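Local atomic coordinates of outer membrane porin protein 32 (Delftia acidovorans, PDB entry 2FGQ), a protein that forms anion-selective channels across the bacterial outer membrane as a homotrimer of beta barrels. Residues I162-Y175 / L187-A200. Sequence-based numbering, arbitrary orientation.
Sequences IGTADSVGRYIGGY and LGLAQQKTAVGGLA
Tyr171 lays its ring beside Gly173 and meets two side chains of the neighbouring strand: Ala190 CB reaches Tyr171 CE2 at 3.6 Å, and Gln192 OE1 comes to the ring's edge near its plane, the amide turned 65° from the ring. With CG anti to the backbone N (chi1 172°), the ring is carried along its own strand above Gly173, whose lack of a side chain leaves room for the Tyr171 hydroxyl and the Ala190 methyl. The polar ends bond to other parts of the chain: Tyr171 OH to Thr97 of helix 96-101, and Gln192 NE2 to the carbonyl of Asp128. On the other face the side chains of Ile172 and Gln191 cross at a slant, Ile172 CG2 4.0 Å from Gln191 CB. Nearer the loop, Lys193 runs alongside Arg170, both pointing the same way, Lys193 CG 3.9 Å from Arg170 CB and 3.5 Å from Ser167 OG. Their like charges stay 5.1 Å apart (Arg170 NH1 to Lys193 NZ). Farther out Thr164 OG1 accepts Ala200 N at 2.9 Å; chi1 of 62°, between N and carbonyl carbon, aims it there, while Thr164 N bonds Gly198 O in the tight turn 196-199. Paired backbone bonds, Ile172 with Gln191 and Gly174 with Leu189, join hairpin strands 171-179 and 183-196 of the 16-stranded porin barrel. Separate salt bridges, Arg170 NE to Asp157 and Lys193 NZ to Asp202, probably offset the like charges, letting the aliphatic parts pack together.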
# COMPACT_ATOMS: atom_id res chain seq x y z
N ILE A 162 15.54 -9.81 20.56
CA ILE A 162 16.30 -10.66 19.65
C ILE A 162 17.46 -11.20 20.48
O ILE A 162 18.36 -10.45 20.91
CB ILE A 162 16.82 -9.92 18.41
CG1 ILE A 162 15.67 -9.29 17.61
CG2 ILE A 162 17.62 -10.86 17.48
CD1 ILE A 162 16.17 -8.46 16.42
N GLY A 163 17.46 -12.52 20.67
CA GLY A 163 18.50 -13.15 21.46
C GLY A 163 18.59 -12.53 22.84
O GLY A 163 17.57 -12.42 23.52
N THR A 164 19.77 -12.06 23.24
CA THR A 164 19.94 -11.49 24.58
C THR A 164 19.59 -10.01 24.68
O THR A 164 19.69 -9.43 25.74
CB THR A 164 21.35 -11.68 25.11
OG1 THR A 164 22.28 -10.99 24.26
CG2 THR A 164 21.73 -13.17 25.10
N ALA A 165 19.18 -9.40 23.57
CA ALA A 165 18.75 -8.01 23.55
C ALA A 165 17.23 -7.93 23.73
O ALA A 165 16.52 -8.50 22.93
CB ALA A 165 19.13 -7.37 22.25
N ASP A 166 16.77 -7.28 24.80
CA ASP A 166 15.34 -7.10 25.07
C ASP A 166 14.88 -5.65 24.96
O ASP A 166 13.79 -5.29 25.43
CB ASP A 166 14.94 -7.71 26.40
CG ASP A 166 15.52 -7.02 27.60
OD1 ASP A 166 16.38 -6.11 27.45
OD2 ASP A 166 15.13 -7.36 28.76
N SER A 167 15.67 -4.84 24.27
CA SER A 167 15.31 -3.45 24.01
C SER A 167 15.70 -3.02 22.60
O SER A 167 16.03 -1.85 22.35
CB SER A 167 15.87 -2.50 25.08
OG SER A 167 17.29 -2.53 25.16
N VAL A 168 15.60 -3.96 21.67
CA VAL A 168 15.98 -3.70 20.28
C VAL A 168 15.15 -2.55 19.72
O VAL A 168 13.93 -2.51 19.92
CB VAL A 168 15.83 -4.95 19.39
CG1 VAL A 168 16.20 -4.64 17.95
CG2 VAL A 168 16.71 -6.07 19.90
N GLY A 169 15.81 -1.60 19.05
CA GLY A 169 15.15 -0.49 18.41
C GLY A 169 15.09 0.79 19.20
O GLY A 169 14.72 1.84 18.68
N ARG A 170 15.46 0.74 20.47
CA ARG A 170 15.53 1.97 21.25
C ARG A 170 16.50 2.94 20.58
O ARG A 170 17.55 2.54 20.11
CB ARG A 170 15.97 1.67 22.68
CG ARG A 170 15.88 2.87 23.60
CD ARG A 170 16.46 2.66 24.94
NE ARG A 170 15.71 1.66 25.65
CZ ARG A 170 16.11 1.05 26.77
NH1 ARG A 170 17.31 1.32 27.28
NH2 ARG A 170 15.29 0.19 27.37
N TYR A 171 16.12 4.20 20.56
CA TYR A 171 16.97 5.32 20.10
C TYR A 171 16.94 6.40 21.13
O TYR A 171 15.88 6.77 21.62
CB TYR A 171 16.47 5.91 18.77
CG TYR A 171 17.16 7.16 18.31
CD1 TYR A 171 16.70 8.42 18.70
CD2 TYR A 171 18.26 7.11 17.48
CE1 TYR A 171 17.32 9.59 18.30
CE2 TYR A 171 18.92 8.29 17.08
CZ TYR A 171 18.44 9.53 17.51
OH TYR A 171 19.01 10.70 17.07
N ILE A 172 18.12 6.92 21.45
CA ILE A 172 18.21 8.16 22.23
C ILE A 172 19.29 9.01 21.55
O ILE A 172 20.38 8.53 21.32
CB ILE A 172 18.59 7.90 23.68
CG1 ILE A 172 18.68 9.20 24.48
CG2 ILE A 172 19.88 7.20 23.79
CD1 ILE A 172 17.50 9.97 24.44
N GLY A 173 18.98 10.24 21.20
CA GLY A 173 19.98 10.99 20.47
C GLY A 173 19.53 12.40 20.21
O GLY A 173 18.40 12.78 20.46
N GLY A 174 20.46 13.20 19.72
CA GLY A 174 20.15 14.57 19.43
C GLY A 174 21.34 15.29 18.86
O GLY A 174 22.41 14.71 18.69
N TYR A 175 21.13 16.56 18.58
CA TYR A 175 22.18 17.40 18.04
C TYR A 175 22.05 18.82 18.57
O TYR A 175 21.00 19.27 18.98
CB TYR A 175 22.15 17.45 16.51
CG TYR A 175 20.95 18.12 15.92
CD1 TYR A 175 20.87 19.51 15.75
CD2 TYR A 175 19.87 17.35 15.50
CE1 TYR A 175 19.73 20.11 15.20
CE2 TYR A 175 18.77 17.90 14.97
CZ TYR A 175 18.66 19.27 14.83
OH TYR A 175 17.52 19.75 14.23
N LEU A 187 26.72 19.06 15.59
CA LEU A 187 27.27 17.92 16.29
C LEU A 187 26.11 17.04 16.76
O LEU A 187 25.24 17.50 17.48
CB LEU A 187 28.08 18.36 17.51
CG LEU A 187 28.57 17.22 18.43
CD1 LEU A 187 29.58 16.36 17.74
CD2 LEU A 187 29.13 17.84 19.72
N GLY A 188 26.12 15.78 16.30
CA GLY A 188 25.11 14.81 16.65
C GLY A 188 25.69 13.65 17.46
O GLY A 188 26.82 13.22 17.24
N LEU A 189 24.90 13.16 18.40
CA LEU A 189 25.27 12.01 19.23
C LEU A 189 24.02 11.13 19.38
O LEU A 189 22.93 11.64 19.65
CB LEU A 189 25.67 12.47 20.63
CG LEU A 189 26.82 13.46 20.84
CD1 LEU A 189 26.83 13.98 22.30
CD2 LEU A 189 28.05 12.72 20.56
N ALA A 190 24.19 9.83 19.21
CA ALA A 190 23.08 8.91 19.34
C ALA A 190 23.51 7.53 19.80
O ALA A 190 24.61 7.07 19.51
CB ALA A 190 22.38 8.76 18.00
N GLN A 191 22.62 6.86 20.47
CA GLN A 191 22.78 5.45 20.82
C GLN A 191 21.49 4.70 20.45
O GLN A 191 20.41 5.13 20.81
CB GLN A 191 23.06 5.27 22.31
CG GLN A 191 23.29 3.80 22.65
CD GLN A 191 23.68 3.59 24.05
OE1 GLN A 191 22.82 3.51 24.89
NE2 GLN A 191 24.99 3.49 24.31
N GLN A 192 21.66 3.59 19.75
CA GLN A 192 20.57 2.63 19.52
C GLN A 192 20.89 1.32 20.21
O GLN A 192 22.05 0.95 20.36
CB GLN A 192 20.29 2.39 18.03
CG GLN A 192 19.77 3.54 17.36
CD GLN A 192 19.48 3.36 15.86
OE1 GLN A 192 19.46 4.36 15.15
NE2 GLN A 192 19.19 2.13 15.39
N LYS A 193 19.85 0.63 20.64
CA LYS A 193 20.00 -0.74 21.13
C LYS A 193 19.73 -1.70 19.96
O LYS A 193 18.75 -1.57 19.25
CB LYS A 193 19.03 -1.01 22.27
CG LYS A 193 19.27 -0.18 23.52
CD LYS A 193 20.55 -0.59 24.22
CE LYS A 193 20.85 0.22 25.47
NZ LYS A 193 22.03 -0.42 26.19
N THR A 194 20.56 -2.72 19.84
CA THR A 194 20.39 -3.72 18.83
C THR A 194 20.94 -5.07 19.24
O THR A 194 21.22 -5.30 20.42
CB THR A 194 20.94 -3.20 17.52
OG1 THR A 194 20.50 -4.06 16.43
CG2 THR A 194 22.47 -3.10 17.46
N ALA A 195 21.08 -5.95 18.27
CA ALA A 195 21.75 -7.23 18.46
C ALA A 195 22.58 -7.52 17.23
O ALA A 195 22.20 -7.14 16.13
CB ALA A 195 20.74 -8.37 18.74
N VAL A 196 23.68 -8.24 17.42
CA VAL A 196 24.49 -8.74 16.31
C VAL A 196 24.72 -10.20 16.60
O VAL A 196 25.18 -10.56 17.70
CB VAL A 196 25.84 -8.02 16.28
CG1 VAL A 196 26.68 -8.66 15.17
CG2 VAL A 196 25.65 -6.52 16.04
N GLY A 197 24.35 -11.05 15.66
CA GLY A 197 24.41 -12.48 15.90
C GLY A 197 23.66 -12.99 17.11
O GLY A 197 24.06 -13.99 17.71
N GLY A 198 22.56 -12.33 17.49
CA GLY A 198 21.78 -12.67 18.64
C GLY A 198 22.30 -12.17 19.98
O GLY A 198 21.74 -12.49 21.01
N LEU A 199 23.34 -11.34 19.97
CA LEU A 199 23.95 -10.82 21.20
C LEU A 199 23.74 -9.30 21.30
O LEU A 199 24.02 -8.56 20.35
CB LEU A 199 25.45 -11.13 21.24
CG LEU A 199 25.83 -12.52 21.80
CD1 LEU A 199 25.20 -13.63 21.04
CD2 LEU A 199 27.36 -12.67 21.76
N ALA A 200 23.28 -8.87 22.47
CA ALA A 200 22.94 -7.46 22.72
C ALA A 200 24.15 -6.58 22.42
O ALA A 200 25.27 -6.91 22.83
CB ALA A 200 22.52 -7.28 24.16